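Local coordinates for protein TRAP dicarboxylate transporter-DctP subunit (Desulfovibrio salexigens, PDB 4N6D) that probably binds an organic acid or similar small solute in the periplasm and delivers it to a TRAP transporter for uptake, at residues A[53-58]-A[63-68]; A[217-222]-A[278-283]. All coordinates share one frame; numbering follows the deposited sequence.

Interaction 1: residues A[53-58]-A[63-68]; sequences QEVEKR and VQVQTY
Glu56 and Val63 have the nearest CA atoms of the two segments, 5.6 Å apart, where helix 53-58 runs nearly antiparallel to strand 63-68, the segment axes 161° apart and 7.3 Å from each other at their closest. One hydrogen bond joins the two. Val65 N donates to Glu56 OE2 over 2.9 Å, with a nearly straight N-H...O angle of 168°. OE2 accepts on its anti lone pair. CG of Glu56 lies anti to the carbonyl carbon (chi1 -62°), and the chain stays extended beyond it. This carries the carboxylate across to the strand. On the way, Glu56 CG passes 3.5 Å from Val63 O, and OE2 comes to rest 3.4 Å from Gln64 CA. Beside this polar link lies an apolar patch. Val55 CG1 meets Val63 CG1 obliquely at 3.7 Å and lies 4.3 Å from Val65 CG2. All three valines are buried. Leu258 and Val251 of helix 249-285 touch Val55 and Val63, respectively. Gln64 NE2 is hydrogen-bonded to Ser31 OG. Thr59 OG1 bonds both Val55 O and Val63 N, which ties the helix end to the start of the strand. A helix packed on the strand that follows it is the second half of the beta-alpha-beta unit of strand 30-35, helix 43-58 and strand 63-68, whose two strands run parallel, in the periplasmic binding protein fold.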
loop_
_atom_site.group_PDB
_atom_site.type_symbol
_atom_site.label_atom_id
_atom_site.label_comp_id
_atom_site.label_asym_id
_atom_site.label_seq_id
_atom_site.Cartn_x
_atom_site.Cartn_y
_atom_site.Cartn_z
ATOM N N GLN A 53 0.528 -16.466 13.578
ATOM C CA GLN A 53 -0.459 -17.362 14.179
ATOM C C GLN A 53 -0.697 -18.564 13.265
ATOM O O GLN A 53 -0.725 -19.699 13.714
ATOM C CB GLN A 53 -1.774 -16.623 14.412
ATOM C CG GLN A 53 -1.706 -15.579 15.526
ATOM C CD GLN A 53 -2.859 -14.586 15.475
ATOM O OE1 GLN A 53 -3.896 -14.832 14.845
ATOM N NE2 GLN A 53 -2.678 -13.450 16.139
ATOM N N GLU A 54 -0.875 -18.300 11.977
ATOM C CA GLU A 54 -1.184 -19.371 11.037
ATOM C C GLU A 54 0.014 -20.277 10.788
ATOM O O GLU A 54 -0.128 -21.473 10.672
ATOM C CB GLU A 54 -1.699 -18.796 9.719
ATOM C CG GLU A 54 -3.161 -18.365 9.767
ATOM C CD GLU A 54 -4.095 -19.428 10.392
ATOM O OE1 GLU A 54 -4.128 -20.611 9.947
ATOM O OE2 GLU A 54 -4.778 -19.083 11.367
ATOM N N VAL A 55 1.212 -19.701 10.761
ATOM C CA VAL A 55 2.412 -20.514 10.565
ATOM C C VAL A 55 2.656 -21.462 11.753
ATOM O O VAL A 55 2.943 -22.630 11.566
ATOM C CB VAL A 55 3.645 -19.635 10.320
ATOM C CG1 VAL A 55 4.928 -20.426 10.477
ATOM C CG2 VAL A 55 3.558 -19.008 8.937
ATOM N N GLU A 56 2.528 -20.959 12.976
ATOM C CA GLU A 56 2.745 -21.788 14.141
ATOM C C GLU A 56 1.698 -22.883 14.218
ATOM O O GLU A 56 2.010 -24.015 14.589
ATOM C CB GLU A 56 2.767 -20.926 15.425
ATOM C CG GLU A 56 3.903 -19.913 15.390
ATOM C CD GLU A 56 4.139 -19.169 16.708
ATOM O OE1 GLU A 56 3.225 -19.122 17.563
ATOM O OE2 GLU A 56 5.267 -18.642 16.888
ATOM N N LYS A 57 0.464 -22.555 13.844
ATOM C CA LYS A 57 -0.632 -23.522 13.937
ATOM C C LYS A 57 -0.455 -24.588 12.864
ATOM O O LYS A 57 -0.527 -25.777 13.154
ATOM C CB LYS A 57 -1.995 -22.831 13.787
ATOM C CG LYS A 57 -3.203 -23.766 13.923
ATOM C CD LYS A 57 -4.496 -22.968 13.832
ATOM C CE LYS A 57 -5.733 -23.867 13.860
ATOM N NZ LYS A 57 -6.918 -23.088 13.476
ATOM N N ARG A 58 -0.218 -24.161 11.623
ATOM C CA ARG A 58 -0.221 -25.100 10.496
ATOM C C ARG A 58 0.989 -26.019 10.496
ATOM O O ARG A 58 0.944 -27.114 9.943
ATOM C CB ARG A 58 -0.283 -24.332 9.180
ATOM C CG ARG A 58 -1.613 -23.704 8.975
ATOM C CD ARG A 58 -1.643 -22.893 7.705
ATOM N NE ARG A 58 -2.840 -22.077 7.661
ATOM C CZ ARG A 58 -3.318 -21.494 6.563
ATOM N NH1 ARG A 58 -2.748 -21.684 5.374
ATOM N NH2 ARG A 58 -4.415 -20.755 6.649
ATOM N N VAL A 63 7.522 -24.629 13.822
ATOM C CA VAL A 63 8.087 -23.300 13.604
ATOM C C VAL A 63 7.541 -22.342 14.643
ATOM O O VAL A 63 6.340 -22.362 14.943
ATOM C CB VAL A 63 7.683 -22.736 12.213
ATOM C CG1 VAL A 63 8.214 -21.313 12.012
ATOM C CG2 VAL A 63 8.191 -23.641 11.111
ATOM N N GLN A 64 8.421 -21.525 15.208
ATOM C CA GLN A 64 8.009 -20.395 16.023
ATOM C C GLN A 64 8.512 -19.118 15.358
ATOM O O GLN A 64 9.566 -19.114 14.726
ATOM C CB GLN A 64 8.536 -20.508 17.464
ATOM C CG GLN A 64 10.017 -20.368 17.606
ATOM C CD GLN A 64 10.468 -20.531 19.045
ATOM O OE1 GLN A 64 9.800 -21.200 19.853
ATOM N NE2 GLN A 64 11.598 -19.919 19.380
ATOM N N VAL A 65 7.754 -18.039 15.515
ATOM C CA VAL A 65 8.103 -16.738 14.945
ATOM C C VAL A 65 8.149 -15.673 16.043
ATOM O O VAL A 65 7.190 -15.521 16.819
ATOM C CB VAL A 65 7.045 -16.325 13.894
ATOM C CG1 VAL A 65 7.443 -15.000 13.221
ATOM C CG2 VAL A 65 6.879 -17.406 12.865
ATOM N N GLN A 66 9.275 -14.968 16.159
ATOM C CA GLN A 66 9.353 -13.810 17.037
ATOM C C GLN A 66 9.214 -12.556 16.196
ATOM O O GLN A 66 9.951 -12.369 15.233
ATOM C CB GLN A 66 10.703 -13.712 17.745
ATOM C CG GLN A 66 10.930 -14.761 18.786
ATOM C CD GLN A 66 11.151 -16.104 18.153
ATOM O OE1 GLN A 66 10.399 -17.049 18.397
ATOM N NE2 GLN A 66 12.193 -16.202 17.330
ATOM N N THR A 67 8.273 -11.701 16.578
ATOM C CA THR A 67 8.011 -10.481 15.834
ATOM C C THR A 67 8.638 -9.248 16.480
ATOM O O THR A 67 8.718 -9.118 17.711
ATOM C CB THR A 67 6.514 -10.266 15.648
ATOM O OG1 THR A 67 5.884 -10.084 16.919
ATOM C CG2 THR A 67 5.879 -11.447 14.919
ATOM N N TYR A 68 9.059 -8.326 15.620
ATOM C CA TYR A 68 9.703 -7.106 16.041
ATOM C C TYR A 68 9.076 -5.904 15.334
ATOM O O TYR A 68 9.670 -5.346 14.416
ATOM C CB TYR A 68 11.193 -7.191 15.714
ATOM C CG TYR A 68 11.927 -8.256 16.498
ATOM C CD1 TYR A 68 11.936 -9.569 16.083
ATOM C CD2 TYR A 68 12.612 -7.929 17.654
ATOM C CE1 TYR A 68 12.614 -10.548 16.789
ATOM C CE2 TYR A 68 13.287 -8.877 18.364
ATOM C CZ TYR A 68 13.296 -10.190 17.934
ATOM O OH TYR A 68 13.971 -11.121 18.683
#

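Interaction 2: residues A[217-222]-A[278-283]; sequences NFAEIC and LAWAKD
Ala219 and Ala281 bring a turn and a long helix together in the solute-binding protein fold. Segment 217-222 lies between helix 212-215 and strand 224-226. Segment 278-283 belongs to helix 249-285, near its C-terminal end. The CA atoms of the two alanines are 5.9 Å apart, the shortest such distance between the segments.

The apolar part is small. Both alanines point their methyls at the opposite segment, and Ala219 CB meets Ala281 CB at 3.6 Å. With no longer side chain between them, the two backbones can lie close. Ala219 CB also lies obliquely to the ring of Trp280, at 4.5 Å from CZ3. Leu213 and Tyr285 also touch Ala219, and Ile287 touches Ala281. Both alanines are buried.

Backbone bonds shape the turn. Phe218 O accepts from both Ile221 N and Cys222 N, and Glu220 N bonds to Asn217 O.

The polar part centres on the amide of Asn217. Its two ends have different partners. ND2 donates to Glu220 OE1 over 2.9 Å, a bent bond of 137° that meets the carboxylate on its anti side, somewhat out of plane. OD1 is hydrogen-bonded to Tyr285 OH, from the same long helix as Trp280. Together these two bonds limit rotation of the amide.

The aromatic part is an edge contact. Trp280 has CG anti to its backbone nitrogen (chi1 176°), which swings the six-membered ring out to Asn217. The amide and indole planes stand 74° apart. Asn217 OD1 lies in the indole plane at the ring edge, 3.4 Å from CH2.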
loop_
_atom_site.group_PDB
_atom_site.type_symbol
_atom_site.label_atom_id
_atom_site.label_comp_id
_atom_site.label_asym_id
_atom_site.label_seq_id
_atom_site.Cartn_x
_atom_site.Cartn_y
_atom_site.Cartn_z
ATOM N N ASN A 217 -7.420 10.469 14.369
ATOM C CA ASN A 217 -8.471 11.436 14.693
ATOM C C ASN A 217 -8.511 12.624 13.742
ATOM O O ASN A 217 -8.959 13.707 14.121
ATOM C CB ASN A 217 -8.315 11.945 16.136
ATOM C CG ASN A 217 -9.577 12.642 16.657
ATOM O OD1 ASN A 217 -10.702 12.296 16.298
ATOM N ND2 ASN A 217 -9.383 13.658 17.481
ATOM N N PHE A 218 -8.070 12.432 12.498
ATOM C CA PHE A 218 -8.127 13.534 11.543
ATOM C C PHE A 218 -9.552 13.970 11.206
ATOM O O PHE A 218 -9.770 15.085 10.739
ATOM C CB PHE A 218 -7.324 13.222 10.283
ATOM C CG PHE A 218 -5.859 13.459 10.449
ATOM C CD1 PHE A 218 -5.384 14.738 10.668
ATOM C CD2 PHE A 218 -4.961 12.415 10.400
ATOM C CE1 PHE A 218 -4.041 14.964 10.837
ATOM C CE2 PHE A 218 -3.614 12.640 10.572
ATOM C CZ PHE A 218 -3.160 13.909 10.794
ATOM N N ALA A 219 -10.533 13.108 11.458
ATOM C CA ALA A 219 -11.915 13.435 11.162
ATOM C C ALA A 219 -12.436 14.575 12.035
ATOM O O ALA A 219 -13.405 15.220 11.669
ATOM C CB ALA A 219 -12.797 12.225 11.333
ATOM N N GLU A 220 -11.800 14.838 13.180
ATOM C CA GLU A 220 -12.269 15.932 14.017
ATOM C C GLU A 220 -12.148 17.244 13.266
ATOM O O GLU A 220 -12.973 18.136 13.423
ATOM C CB GLU A 220 -11.517 16.024 15.345
ATOM C CG GLU A 220 -12.093 17.108 16.266
ATOM C CD GLU A 220 -11.711 16.922 17.710
ATOM O OE1 GLU A 220 -10.741 16.192 17.975
ATOM O OE2 GLU A 220 -12.387 17.513 18.580
ATOM N N ILE A 221 -11.105 17.339 12.452
ATOM C CA ILE A 221 -10.781 18.555 11.735
ATOM C C ILE A 221 -11.211 18.502 10.270
ATOM O O ILE A 221 -11.740 19.482 9.741
ATOM C CB ILE A 221 -9.265 18.808 11.796
ATOM C CG1 ILE A 221 -8.823 18.973 13.248
ATOM C CG2 ILE A 221 -8.906 20.030 10.969
ATOM C CD1 ILE A 221 -7.317 19.062 13.397
ATOM N N CYS A 222 -10.995 17.356 9.619
ATOM C CA CYS A 222 -11.278 17.216 8.193
ATOM C C CYS A 222 -12.506 16.364 8.022
ATOM O O CYS A 222 -12.419 15.144 8.055
ATOM C CB CYS A 222 -10.129 16.532 7.467
ATOM S SG CYS A 222 -8.570 17.413 7.633
ATOM N N LEU A 278 -14.360 4.961 8.716
ATOM C CA LEU A 278 -15.341 5.854 8.123
ATOM C C LEU A 278 -16.646 5.837 8.911
ATOM O O LEU A 278 -17.249 6.877 9.127
ATOM C CB LEU A 278 -15.601 5.471 6.676
ATOM C CG LEU A 278 -14.430 5.769 5.724
ATOM C CD1 LEU A 278 -14.696 5.199 4.349
ATOM C CD2 LEU A 278 -14.176 7.269 5.634
ATOM N N ALA A 279 -17.071 4.653 9.340
ATOM C CA ALA A 279 -18.317 4.553 10.104
ATOM C C ALA A 279 -18.153 5.281 11.434
ATOM O O ALA A 279 -19.053 6.005 11.858
ATOM C CB ALA A 279 -18.706 3.104 10.315
ATOM N N TRP A 280 -17.000 5.104 12.084
ATOM C CA TRP A 280 -16.722 5.806 13.346
ATOM C C TRP A 280 -16.765 7.327 13.141
ATOM O O TRP A 280 -17.398 8.052 13.903
ATOM C CB TRP A 280 -15.368 5.379 13.885
ATOM C CG TRP A 280 -14.879 6.075 15.131
ATOM C CD1 TRP A 280 -15.062 5.675 16.420
ATOM C CD2 TRP A 280 -14.085 7.268 15.191
ATOM N NE1 TRP A 280 -14.443 6.554 17.284
ATOM C CE2 TRP A 280 -13.832 7.535 16.548
ATOM C CE3 TRP A 280 -13.556 8.130 14.224
ATOM C CZ2 TRP A 280 -13.092 8.634 16.963
ATOM C CZ3 TRP A 280 -12.819 9.224 14.645
ATOM C CH2 TRP A 280 -12.590 9.458 15.994
ATOM N N ALA A 281 -16.106 7.790 12.086
ATOM C CA ALA A 281 -16.030 9.210 11.804
ATOM C C ALA A 281 -17.400 9.787 11.446
ATOM O O ALA A 281 -17.699 10.929 11.793
ATOM C CB ALA A 281 -15.036 9.459 10.677
ATOM N N LYS A 282 -18.214 9.020 10.718
ATOM C CA LYS A 282 -19.538 9.480 10.354
ATOM C C LYS A 282 -20.412 9.598 11.611
ATOM O O LYS A 282 -21.138 10.576 11.801
ATOM C CB LYS A 282 -20.178 8.536 9.337
ATOM C CG LYS A 282 -21.394 9.143 8.682
ATOM C CD LYS A 282 -22.019 8.245 7.623
ATOM C CE LYS A 282 -23.079 9.024 6.858
ATOM N NZ LYS A 282 -24.078 8.140 6.203
ATOM N N ASP A 283 -20.327 8.593 12.478
ATOM C CA ASP A 283 -21.106 8.597 13.715
ATOM C C ASP A 283 -20.705 9.759 14.622
ATOM O O ASP A 283 -21.564 10.419 15.221
ATOM C CB ASP A 283 -20.920 7.260 14.440
ATOM C CG ASP A 283 -21.734 7.162 15.709
ATOM O OD1 ASP A 283 -22.968 7.234 15.622
ATOM O OD2 ASP A 283 -21.134 6.988 16.784
#

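From the N terminus, the chain first closes interaction 1. Only four residues separate helix segment 53-58 from strand segment 63-68, so this is a short local loop. Interaction 2 opens much later and closes a longer one, with 55 residues between 217-222 and 278-283. The two loops follow in series and neither nest nor cross. The two contacts lie about 35 Å apart between centres and about 23 Å between nearest atoms. Interaction 1 fastens a helix to an outermost strand of the five-stranded sheet. Interaction 2 fastens the turn before strand 224-226 to helix 249-285. That long helix spans both regions: Val251 and Leu258 touch interaction 1, while its residues 278-283 supply one side of interaction 2.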